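PDB 1KTG: Bis(5'-nucleosyl)-tetraphosphatase [asymmetrical] from Caenorhabditis elegans, which hydrolyses diadenosine tetraphosphate (Ap4A) asymmetrically to AMP and ATP, using divalent metal ions such as magnesium. Local coordinates for residues A6-Y11 / Q47-E52; P34-V39 / K83-W88; E72-E77 / A122-L127. All coordinates share one frame; numbering follows the deposited sequence.

Interaction 1 (A6-Y11 / Q47-E52). With MG (magnesium ion), chain I; MG (magnesium ion), chain G; OH (hydroxide ion), chain D.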
loop_
_atom_site.group_PDB
_atom_site.type_symbol
_atom_site.label_atom_id
_atom_site.label_comp_id
_atom_site.label_asym_id
_atom_site.label_seq_id
_atom_site.Cartn_x
_atom_site.Cartn_y
_atom_site.Cartn_z
ATOM N N ALA A 6 4.171 -2.328 -7.944
ATOM C CA ALA A 6 3.482 -1.111 -7.555
ATOM C C ALA A 6 2.310 -1.424 -6.653
ATOM O O ALA A 6 1.807 -2.541 -6.628
ATOM C CB ALA A 6 3.001 -0.390 -8.770
ATOM N N GLY A 7 1.858 -0.408 -5.931
ATOM C CA GLY A 7 0.719 -0.575 -5.068
ATOM C C GLY A 7 0.144 0.750 -4.657
ATOM O O GLY A 7 0.523 1.801 -5.170
ATOM N N LEU A 8 -0.784 0.687 -3.713
ATOM C CA LEU A 8 -1.465 1.860 -3.224
ATOM C C LEU A 8 -1.396 1.899 -1.706
ATOM O O LEU A 8 -1.707 0.918 -1.040
ATOM C CB LEU A 8 -2.934 1.842 -3.667
ATOM C CG LEU A 8 -3.200 1.918 -5.176
ATOM C CD1 LEU A 8 -4.680 1.922 -5.480
ATOM C CD2 LEU A 8 -2.512 3.123 -5.803
ATOM N N VAL A 9 -0.924 3.019 -1.178
ATOM C CA VAL A 9 -0.960 3.255 0.255
ATOM C C VAL A 9 -2.382 3.737 0.495
ATOM O O VAL A 9 -2.714 4.889 0.248
ATOM C CB VAL A 9 0.074 4.292 0.698
ATOM C CG1 VAL A 9 -0.136 4.686 2.173
ATOM C CG2 VAL A 9 1.476 3.744 0.510
ATOM N N ILE A 10 -3.236 2.806 0.891
ATOM C CA ILE A 10 -4.623 3.114 1.191
ATOM C C ILE A 10 -4.738 3.688 2.593
ATOM O O ILE A 10 -4.155 3.148 3.532
ATOM C CB ILE A 10 -5.453 1.832 1.158
ATOM C CG1 ILE A 10 -5.316 1.115 -0.195
ATOM C CG2 ILE A 10 -6.908 2.143 1.532
ATOM C CD1 ILE A 10 -5.798 1.898 -1.370
ATOM N N TYR A 11 -5.493 4.773 2.728
ATOM C CA TYR A 11 -5.787 5.336 4.040
ATOM C C TYR A 11 -7.261 5.634 4.136
ATOM O O TYR A 11 -7.975 5.728 3.124
ATOM C CB TYR A 11 -4.989 6.615 4.315
ATOM C CG TYR A 11 -5.481 7.855 3.591
ATOM C CD1 TYR A 11 -6.243 8.811 4.250
ATOM C CD2 TYR A 11 -5.164 8.081 2.263
ATOM C CE1 TYR A 11 -6.693 9.953 3.599
ATOM C CE2 TYR A 11 -5.603 9.222 1.604
ATOM C CZ TYR A 11 -6.366 10.154 2.271
ATOM O OH TYR A 11 -6.804 11.297 1.609
ATOM N N GLN A 47 -1.525 0.681 -13.533
ATOM C CA GLN A 47 -2.469 -0.417 -13.707
ATOM C C GLN A 47 -2.225 -1.513 -12.673
ATOM O O GLN A 47 -3.159 -2.095 -12.129
ATOM C CB GLN A 47 -2.368 -0.985 -15.125
ATOM C CG GLN A 47 -2.871 -0.021 -16.204
ATOM C CD GLN A 47 -2.632 -0.531 -17.616
ATOM O OE1 GLN A 47 -1.663 -1.233 -17.869
ATOM N NE2 GLN A 47 -3.521 -0.167 -18.538
ATOM N N ALA A 48 -0.957 -1.798 -12.418
ATOM C CA ALA A 48 -0.594 -2.864 -11.496
ATOM C C ALA A 48 -1.057 -2.542 -10.072
ATOM O O ALA A 48 -1.635 -3.381 -9.379
ATOM C CB ALA A 48 0.899 -3.086 -11.540
ATOM N N ALA A 49 -0.825 -1.311 -9.653
ATOM C CA ALA A 49 -1.196 -0.882 -8.310
ATOM C C ALA A 49 -2.700 -1.020 -8.089
ATOM O O ALA A 49 -3.154 -1.442 -7.029
ATOM C CB ALA A 49 -0.772 0.553 -8.095
ATOM N N ILE A 50 -3.468 -0.637 -9.095
ATOM C CA ILE A 50 -4.923 -0.711 -9.000
ATOM C C ILE A 50 -5.390 -2.167 -8.975
ATOM O O ILE A 50 -6.214 -2.563 -8.138
ATOM C CB ILE A 50 -5.555 0.065 -10.163
ATOM C CG1 ILE A 50 -5.240 1.558 -10.017
ATOM C CG2 ILE A 50 -7.080 -0.164 -10.205
ATOM C CD1 ILE A 50 -5.582 2.393 -11.243
ATOM N N ARG A 51 -4.850 -2.977 -9.878
ATOM C CA ARG A 51 -5.268 -4.372 -9.965
ATOM C C ARG A 51 -4.888 -5.149 -8.706
ATOM O O ARG A 51 -5.669 -5.946 -8.191
ATOM C CB ARG A 51 -4.671 -5.042 -11.202
ATOM C CG ARG A 51 -4.947 -6.544 -11.283
ATOM C CD ARG A 51 -4.192 -7.255 -12.389
ATOM N NE ARG A 51 -2.791 -6.849 -12.380
ATOM C CZ ARG A 51 -1.895 -7.257 -11.491
ATOM N NH1 ARG A 51 -2.243 -8.108 -10.543
ATOM N NH2 ARG A 51 -0.641 -6.807 -11.550
ATOM N N GLU A 52 -3.683 -4.927 -8.217
ATOM C CA GLU A 52 -3.237 -5.624 -7.008
ATOM C C GLU A 52 -4.059 -5.205 -5.802
ATOM O O GLU A 52 -4.317 -6.003 -4.896
ATOM C CB GLU A 52 -1.748 -5.377 -6.765
ATOM C CG GLU A 52 -0.847 -6.076 -7.782
ATOM C CD GLU A 52 -0.649 -7.562 -7.517
ATOM O OE1 GLU A 52 -0.933 -8.025 -6.392
ATOM O OE2 GLU A 52 -0.183 -8.266 -8.442
HETATM MG MG MG I . -0.628 -9.769 -5.299
HETATM MG MG MG G . 0.846 -10.026 -8.501
HETATM O O OH D . -0.298 -11.030 -7.023
HETATM O O HOH W 1 -0.805 -10.716 -9.951
HETATM O O HOH W 2 1.728 -12.004 -8.794
HETATM O O HOH W 3 1.782 -9.484 -10.228
HETATM O O HOH W 4 -2.718 -10.261 -5.688
#

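Interaction 2 (P34-V39 / K83-W88). With MG (magnesium ion), chain F; AMP (adenosine monophosphate), chain J; PO4 (phosphate ion), chain C.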
loop_
_atom_site.group_PDB
_atom_site.type_symbol
_atom_site.label_atom_id
_atom_site.label_comp_id
_atom_site.label_asym_id
_atom_site.label_seq_id
_atom_site.Cartn_x
_atom_site.Cartn_y
_atom_site.Cartn_z
ATOM N N PRO A 34 1.282 -2.329 2.312
ATOM C CA PRO A 34 -0.006 -1.961 1.731
ATOM C C PRO A 34 -0.228 -2.886 0.541
ATOM O O PRO A 34 0.704 -3.610 0.186
ATOM C CB PRO A 34 0.208 -0.505 1.271
ATOM C CG PRO A 34 1.433 -0.052 1.992
ATOM C CD PRO A 34 2.293 -1.281 2.111
ATOM N N PRO A 35 -1.416 -2.893 -0.049
ATOM C CA PRO A 35 -1.677 -3.756 -1.203
ATOM C C PRO A 35 -0.713 -3.400 -2.316
ATOM O O PRO A 35 -0.588 -2.232 -2.636
ATOM C CB PRO A 35 -3.119 -3.406 -1.591
ATOM C CG PRO A 35 -3.698 -2.717 -0.368
ATOM C CD PRO A 35 -2.581 -2.071 0.312
ATOM N N LYS A 36 -0.031 -4.386 -2.894
ATOM C CA LYS A 36 0.947 -4.109 -3.948
ATOM C C LYS A 36 1.403 -5.397 -4.606
ATOM O O LYS A 36 1.313 -6.463 -4.015
ATOM C CB LYS A 36 2.164 -3.380 -3.376
ATOM C CG LYS A 36 2.950 -4.192 -2.372
ATOM C CD LYS A 36 4.107 -4.951 -2.996
ATOM C CE LYS A 36 5.053 -5.534 -1.930
ATOM N NZ LYS A 36 4.419 -6.557 -1.028
ATOM N N GLY A 37 1.920 -5.303 -5.819
ATOM C CA GLY A 37 2.367 -6.499 -6.502
ATOM C C GLY A 37 3.139 -6.208 -7.771
ATOM O O GLY A 37 3.337 -5.063 -8.163
ATOM N N HIS A 38 3.598 -7.268 -8.410
ATOM C CA HIS A 38 4.410 -7.102 -9.596
ATOM C C HIS A 38 3.598 -6.539 -10.740
ATOM O O HIS A 38 2.396 -6.816 -10.875
ATOM C CB HIS A 38 5.012 -8.441 -10.025
ATOM C CG HIS A 38 6.026 -8.981 -9.069
ATOM N ND1 HIS A 38 7.259 -8.393 -8.879
ATOM C CD2 HIS A 38 6.000 -10.067 -8.262
ATOM C CE1 HIS A 38 7.945 -9.089 -7.990
ATOM N NE2 HIS A 38 7.208 -10.118 -7.609
ATOM N N VAL A 39 4.271 -5.756 -11.574
ATOM C CA VAL A 39 3.690 -5.276 -12.805
ATOM C C VAL A 39 3.586 -6.500 -13.721
ATOM O O VAL A 39 4.583 -7.187 -13.965
ATOM C CB VAL A 39 4.546 -4.158 -13.429
ATOM C CG1 VAL A 39 3.981 -3.699 -14.761
ATOM C CG2 VAL A 39 4.615 -2.977 -12.484
ATOM N N LYS A 83 14.421 -4.689 -6.668
ATOM C CA LYS A 83 13.007 -4.608 -6.934
ATOM C C LYS A 83 12.609 -3.178 -6.634
ATOM O O LYS A 83 13.115 -2.587 -5.685
ATOM C CB LYS A 83 12.255 -5.564 -6.016
ATOM C CG LYS A 83 10.748 -5.495 -6.101
ATOM C CD LYS A 83 10.163 -6.642 -5.269
ATOM C CE LYS A 83 8.674 -6.666 -5.216
ATOM N NZ LYS A 83 8.199 -7.936 -4.591
ATOM N N SER A 84 11.739 -2.615 -7.458
ATOM C CA SER A 84 11.208 -1.285 -7.193
ATOM C C SER A 84 9.730 -1.424 -6.918
ATOM O O SER A 84 9.045 -2.223 -7.555
ATOM C CB SER A 84 11.448 -0.324 -8.366
ATOM O OG SER A 84 10.811 -0.748 -9.572
ATOM N N VAL A 85 9.226 -0.675 -5.947
ATOM C CA VAL A 85 7.793 -0.697 -5.689
ATOM C C VAL A 85 7.305 0.741 -5.670
ATOM O O VAL A 85 7.634 1.511 -4.768
ATOM C CB VAL A 85 7.422 -1.386 -4.369
ATOM C CG1 VAL A 85 5.895 -1.522 -4.250
ATOM C CG2 VAL A 85 8.073 -2.759 -4.279
ATOM N N LYS A 86 6.539 1.108 -6.687
ATOM C CA LYS A 86 5.992 2.449 -6.752
ATOM C C LYS A 86 4.633 2.484 -6.069
ATOM O O LYS A 86 3.765 1.683 -6.394
ATOM C CB LYS A 86 5.827 2.881 -8.199
ATOM C CG LYS A 86 5.304 4.298 -8.324
ATOM C CD LYS A 86 5.458 4.857 -9.730
ATOM C CE LYS A 86 4.987 6.293 -9.761
ATOM N NZ LYS A 86 5.061 6.925 -11.111
ATOM N N TYR A 87 4.457 3.416 -5.136
ATOM C CA TYR A 87 3.191 3.587 -4.414
ATOM C C TYR A 87 2.587 4.969 -4.646
ATOM O O TYR A 87 3.296 5.971 -4.626
ATOM C CB TYR A 87 3.415 3.498 -2.894
ATOM C CG TYR A 87 3.741 2.128 -2.359
ATOM C CD1 TYR A 87 5.055 1.749 -2.121
ATOM C CD2 TYR A 87 2.735 1.234 -2.049
ATOM C CE1 TYR A 87 5.354 0.503 -1.617
ATOM C CE2 TYR A 87 3.023 -0.010 -1.538
ATOM C CZ TYR A 87 4.327 -0.374 -1.329
ATOM O OH TYR A 87 4.606 -1.616 -0.814
ATOM N N TRP A 88 1.273 4.991 -4.829
ATOM C CA TRP A 88 0.479 6.214 -4.811
ATOM C C TRP A 88 -0.385 6.204 -3.544
ATOM O O TRP A 88 -0.809 5.153 -3.086
ATOM C CB TRP A 88 -0.463 6.279 -6.007
ATOM C CG TRP A 88 0.117 6.695 -7.317
ATOM C CD1 TRP A 88 0.154 7.965 -7.843
ATOM C CD2 TRP A 88 0.650 5.836 -8.327
ATOM N NE1 TRP A 88 0.719 7.945 -9.092
ATOM C CE2 TRP A 88 1.036 6.649 -9.415
ATOM C CE3 TRP A 88 0.875 4.457 -8.414
ATOM C CZ2 TRP A 88 1.610 6.126 -10.574
ATOM C CZ3 TRP A 88 1.439 3.945 -9.566
ATOM C CH2 TRP A 88 1.804 4.779 -10.626
HETATM MG MG MG F . 1.358 -8.365 -3.298
HETATM P P AMP J . 7.536 -8.277 -1.034
HETATM O O1P AMP J . 6.542 -7.698 -0.046
HETATM O O2P AMP J . 8.156 -7.179 -1.868
HETATM O O3P AMP J . 6.890 -9.417 -1.764
HETATM O "O5'" AMP J . 8.712 -8.911 -0.134
HETATM C "C5'" AMP J . 9.783 -9.643 -0.723
HETATM C "C4'" AMP J . 10.877 -9.796 0.318
HETATM O "O4'" AMP J . 11.422 -8.505 0.568
HETATM C "C3'" AMP J . 10.342 -10.328 1.639
HETATM O "O3'" AMP J . 11.249 -11.288 2.159
HETATM C "C2'" AMP J . 10.226 -9.105 2.535
HETATM O "O2'" AMP J . 10.599 -9.369 3.879
HETATM C "C1'" AMP J . 11.184 -8.099 1.918
HETATM N N9 AMP J . 10.693 -6.700 1.931
HETATM C C8 AMP J . 9.431 -6.254 1.751
HETATM N N7 AMP J . 9.408 -4.900 1.832
HETATM C C5 AMP J . 10.646 -4.468 2.054
HETATM C C6 AMP J . 11.290 -3.152 2.236
HETATM N N6 AMP J . 10.552 -2.015 2.192
HETATM N N1 AMP J . 12.614 -3.123 2.452
HETATM C C2 AMP J . 13.352 -4.253 2.498
HETATM N N3 AMP J . 12.817 -5.484 2.337
HETATM C C4 AMP J . 11.502 -5.650 2.122
HETATM P P PO4 C . 2.464 -10.047 -5.924
HETATM O O1 PO4 C . 1.370 -9.402 -5.094
HETATM O O2 PO4 C . 2.313 -11.563 -5.858
HETATM O O3 PO4 C . 2.351 -9.589 -7.356
HETATM O O4 PO4 C . 3.798 -9.642 -5.310
HETATM O O HOH W 5 1.294 -7.388 -1.410
HETATM O O HOH W 6 3.446 -8.447 -3.066
HETATM O O HOH W 7 1.250 -10.259 -2.316
#

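Interaction 3 (E72-E77 / A122-L127). With AMP (adenosine monophosphate), chain J.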
loop_
_atom_site.group_PDB
_atom_site.type_symbol
_atom_site.label_atom_id
_atom_site.label_comp_id
_atom_site.label_asym_id
_atom_site.label_seq_id
_atom_site.Cartn_x
_atom_site.Cartn_y
_atom_site.Cartn_z
ATOM N N GLU A 72 5.691 7.723 -4.417
ATOM C CA GLU A 72 7.086 7.517 -4.052
ATOM C C GLU A 72 7.450 6.082 -4.413
ATOM O O GLU A 72 6.592 5.191 -4.403
ATOM C CB GLU A 72 7.264 7.759 -2.559
ATOM C CG GLU A 72 8.591 7.308 -1.985
ATOM C CD GLU A 72 9.736 8.141 -2.472
ATOM O OE1 GLU A 72 10.236 8.985 -1.684
ATOM O OE2 GLU A 72 10.133 7.944 -3.640
ATOM N N THR A 73 8.718 5.845 -4.729
ATOM C CA THR A 73 9.152 4.499 -5.086
ATOM C C THR A 73 10.215 3.984 -4.131
ATOM O O THR A 73 11.189 4.673 -3.840
ATOM C CB THR A 73 9.672 4.476 -6.524
ATOM O OG1 THR A 73 8.652 4.946 -7.419
ATOM C CG2 THR A 73 9.947 3.046 -6.988
ATOM N N LEU A 74 9.995 2.775 -3.623
ATOM C CA LEU A 74 10.926 2.119 -2.726
ATOM C C LEU A 74 11.786 1.157 -3.541
ATOM O O LEU A 74 11.316 0.591 -4.505
ATOM C CB LEU A 74 10.173 1.321 -1.659
ATOM C CG LEU A 74 9.269 2.074 -0.677
ATOM C CD1 LEU A 74 8.794 1.116 0.395
ATOM C CD2 LEU A 74 9.964 3.280 -0.041
ATOM N N PHE A 75 13.045 0.986 -3.149
ATOM C CA PHE A 75 13.946 0.058 -3.816
ATOM C C PHE A 75 14.527 -0.872 -2.768
ATOM O O PHE A 75 15.028 -0.412 -1.741
ATOM C CB PHE A 75 15.091 0.810 -4.509
ATOM N N TYR A 76 14.451 -2.178 -3.007
ATOM C CA TYR A 76 15.085 -3.137 -2.104
ATOM C C TYR A 76 15.361 -4.464 -2.781
ATOM O O TYR A 76 14.850 -4.742 -3.868
ATOM C CB TYR A 76 14.255 -3.360 -0.846
ATOM C CG TYR A 76 12.814 -3.751 -1.064
ATOM C CD1 TYR A 76 11.829 -2.782 -1.216
ATOM C CD2 TYR A 76 12.425 -5.084 -1.078
ATOM C CE1 TYR A 76 10.504 -3.125 -1.394
ATOM C CE2 TYR A 76 11.097 -5.436 -1.254
ATOM C CZ TYR A 76 10.142 -4.450 -1.411
ATOM O OH TYR A 76 8.822 -4.794 -1.568
ATOM N N GLU A 77 16.168 -5.284 -2.121
ATOM C CA GLU A 77 16.531 -6.582 -2.662
ATOM C C GLU A 77 15.444 -7.606 -2.376
ATOM O O GLU A 77 15.011 -7.790 -1.236
ATOM C CB GLU A 77 17.864 -7.058 -2.098
ATOM C CG GLU A 77 18.395 -8.290 -2.812
ATOM C CD GLU A 77 19.802 -8.667 -2.397
ATOM O OE1 GLU A 77 20.767 -8.123 -2.971
ATOM O OE2 GLU A 77 19.942 -9.522 -1.499
ATOM N N ALA A 122 12.737 0.648 7.328
ATOM C CA ALA A 122 13.029 2.076 7.432
ATOM C C ALA A 122 12.503 2.916 6.270
ATOM O O ALA A 122 11.858 3.941 6.504
ATOM C CB ALA A 122 14.520 2.289 7.578
ATOM N N GLU A 123 12.781 2.491 5.036
ATOM C CA GLU A 123 12.337 3.232 3.849
ATOM C C GLU A 123 10.817 3.316 3.764
ATOM O O GLU A 123 10.281 4.342 3.362
ATOM C CB GLU A 123 12.852 2.606 2.544
ATOM C CG GLU A 123 14.321 2.233 2.498
ATOM C CD GLU A 123 15.219 3.281 3.088
ATOM O OE1 GLU A 123 15.016 4.484 2.789
ATOM O OE2 GLU A 123 16.137 2.897 3.849
ATOM N N MET A 124 10.120 2.231 4.099
ATOM C CA MET A 124 8.658 2.268 4.094
ATOM C C MET A 124 8.200 3.289 5.135
ATOM O O MET A 124 7.267 4.061 4.890
ATOM C CB MET A 124 8.038 0.901 4.389
ATOM C CG MET A 124 6.520 0.939 4.526
ATOM S SD MET A 124 5.652 1.502 3.033
ATOM C CE MET A 124 5.782 0.044 2.005
ATOM N N GLY A 125 8.868 3.300 6.292
ATOM C CA GLY A 125 8.571 4.275 7.337
ATOM C C GLY A 125 8.662 5.711 6.835
ATOM O O GLY A 125 7.738 6.519 7.019
ATOM N N SER A 126 9.778 6.032 6.195
ATOM C CA SER A 126 9.995 7.371 5.634
ATOM C C SER A 126 8.923 7.732 4.599
ATOM O O SER A 126 8.468 8.875 4.537
ATOM C CB SER A 126 11.386 7.451 5.009
ATOM O OG SER A 126 12.376 7.316 6.002
ATOM N N LEU A 127 8.515 6.748 3.801
ATOM C CA LEU A 127 7.481 6.945 2.792
ATOM C C LEU A 127 6.152 7.300 3.470
ATOM O O LEU A 127 5.477 8.259 3.087
ATOM C CB LEU A 127 7.346 5.680 1.933
ATOM C CG LEU A 127 6.346 5.719 0.779
ATOM C CD1 LEU A 127 6.774 4.757 -0.334
ATOM C CD2 LEU A 127 4.959 5.365 1.270
HETATM P P AMP J . 7.536 -8.277 -1.034
HETATM O O1P AMP J . 6.542 -7.698 -0.046
HETATM O O2P AMP J . 8.156 -7.179 -1.868
HETATM O O3P AMP J . 6.890 -9.417 -1.764
HETATM O "O5'" AMP J . 8.712 -8.911 -0.134
HETATM C "C5'" AMP J . 9.783 -9.643 -0.723
HETATM C "C4'" AMP J . 10.877 -9.796 0.318
HETATM O "O4'" AMP J . 11.422 -8.505 0.568
HETATM C "C3'" AMP J . 10.342 -10.328 1.639
HETATM O "O3'" AMP J . 11.249 -11.288 2.159
HETATM C "C2'" AMP J . 10.226 -9.105 2.535
HETATM O "O2'" AMP J . 10.599 -9.369 3.879
HETATM C "C1'" AMP J . 11.184 -8.099 1.918
HETATM N N9 AMP J . 10.693 -6.700 1.931
HETATM C C8 AMP J . 9.431 -6.254 1.751
HETATM N N7 AMP J . 9.408 -4.900 1.832
HETATM C C5 AMP J . 10.646 -4.468 2.054
HETATM C C6 AMP J . 11.290 -3.152 2.236
HETATM N N6 AMP J . 10.552 -2.015 2.192
HETATM N N1 AMP J . 12.614 -3.123 2.452
HETATM C C2 AMP J . 13.352 -4.253 2.498
HETATM N N3 AMP J . 12.817 -5.484 2.337
HETATM C C4 AMP J . 11.502 -5.650 2.122
#

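Interaction 1 (A6-Y11 / Q47-E52)
A49 on the helix presses its CB against the backbone of G7 on the strand. The methyl carbon A49 CB lies 3.4 Å from G7 O and nearly as close to G7 N. Helix and strand come very near here, with their axes 6.0 Å apart and an angle of 62° between their directions. G7 has no side chain, and a CB on it would point away from the helix. The residues next to it complete the seat for A49. A6 CB meets A49 CB at 3.9 Å on one side and also reaches the methyl of A48. L8 closes in with its branched end. Its chi1 of -64° sets CG anti to the carbonyl carbon, near A49 O. CD2 packs on A49 CB at 3.9 Å. No hydrogen bond joins the two segments. The contact is made by apolar side chains packed on one another and on backbone. The carbonyl A49 O is taken by T53 OG1.

One turn on, E52 leads away from the strand to the metals. OE1 binds one magnesium at 2.1 Å, and OE2 binds a second at 2.0 Å. A hydroxide ion bridges the two metals. R51 NH1 forms a salt bridge with E52 OE2 over 2.9 Å, from above the carboxylate plane, which gives this oxygen a second partner beside the metal. R51 is itself held by salt bridges to E43 and E55. E56 and E103 share a magnesium with E52. This is the catalytic helix of the Nudix box, packed on the central sheet of the Nudix fold.

Interaction 2 (P34-V39 / K83-W88)
Y87 lays the CE2 side and hydroxyl of its ring against P34 and K36. P34 CG lies 3.9 Å from Y87 CE2, and the two side chains are roughly perpendicular. K36 CG comes to 3.4 Å from Y87 OH, and K36 CB stands near the same ring atom, CE2. Further along, K36 CD touches CG1 of V85. Ring, hydroxyl and valine methyl together flank the lysine stem on its way to the ligand. The stem is bent: CG sits between the backbone N and the carbonyl carbon (chi1 64°), and the chain turns again at chi2 and chi4. At its end K36 NZ donates to AMP O1P at 2.6 Å. It also bonds T33 OG1 and a magnesium-bound water, with a second such water farther off.

K83 reaches the same phosphate from the other strand with a fully extended chain. Its NZ donates to AMP O2P over 2.8 Å. The two ammonium groups stay 5.4 Å apart, K36 NZ to K83 NZ, and the phosphate probably offsets their like charges. The side chains of H38 and K83 also meet crosswise, and H38 CE1 comes to 3.6 Å from K83 NZ.

The backbone of 36-38 serves a magnesium and a phosphate ion. K36 O binds the magnesium at 2.0 Å, and E56 shares that metal. H38 N donates to O3 of the phosphate ion, probably from the crystallisation liquor, whose O1 binds the same metal. A CB on G37 would clash with that O3. Strand 32-38, which runs into the Nudix box at G37, and strand 81-92 together line the AMP phosphate site beside the magnesium cluster of the Nudix active site.

Interaction 3 (E72-E77 / A122-L127)
L74 points from the strand into the helix, one methyl toward M124 and the other toward L127 and E123. L74 CD1 lies 3.6 Å from M124 CE, and these two side chains are roughly perpendicular. L74 CD2 packs on L127 CD1 at 3.5 Å and also rests on E123 O and E123 CB. The M124 chain bends at chi2 and chi3, and its methyl reaches on to Y87. E72 and L127 run side by side with opposed directions, E72 CG against L127 CD1. The E72 carboxylate turns back to its own strand, where OE2 takes a bond from T73 N through its anti lone pair.

The helix runs almost antiparallel to the strand, at 175°, with axes 9.0 Å apart. Helix 122-137 covers one face of the Nudix sheet here, while helix 45-57 of the Nudix box lies on the other.

Along the strand Y76 carries the ligand. Its ring stacks on the adenine, with AMP C5 3.4 Å above the plane and over the ring centre. The Y76 hydroxyl, OH, donates to AMP O2P over a very short 2.5 Å, with O2P in the ring plane. An alanine here would probably leave this face of the adenine without the tyrosine ring and O2P without one of its donors. H31 and Y121 also bond the AMP.

Overall arrangement
Strand 81-92 connects all three contacts. It pairs with strand 3-14 of interaction 1, where V9 N and W88 O are 2.9 Å apart, and with strand 64-78 of interaction 3, where V85 N and L74 O are 2.8 Å apart. Interactions 1 and 2 have centres about 7 Å apart and both reach the magnesium cluster. E56 binds metal with E52 and with K36 O. Interactions 2 and 3 have centres about 10 Å apart and meet at the AMP, where Y76 OH and K83 NZ both bond O2P. Interactions 1 and 3 are about 15 Å apart between centres, yet V9 CG2 touches L127 CD2 at 3.9 Å.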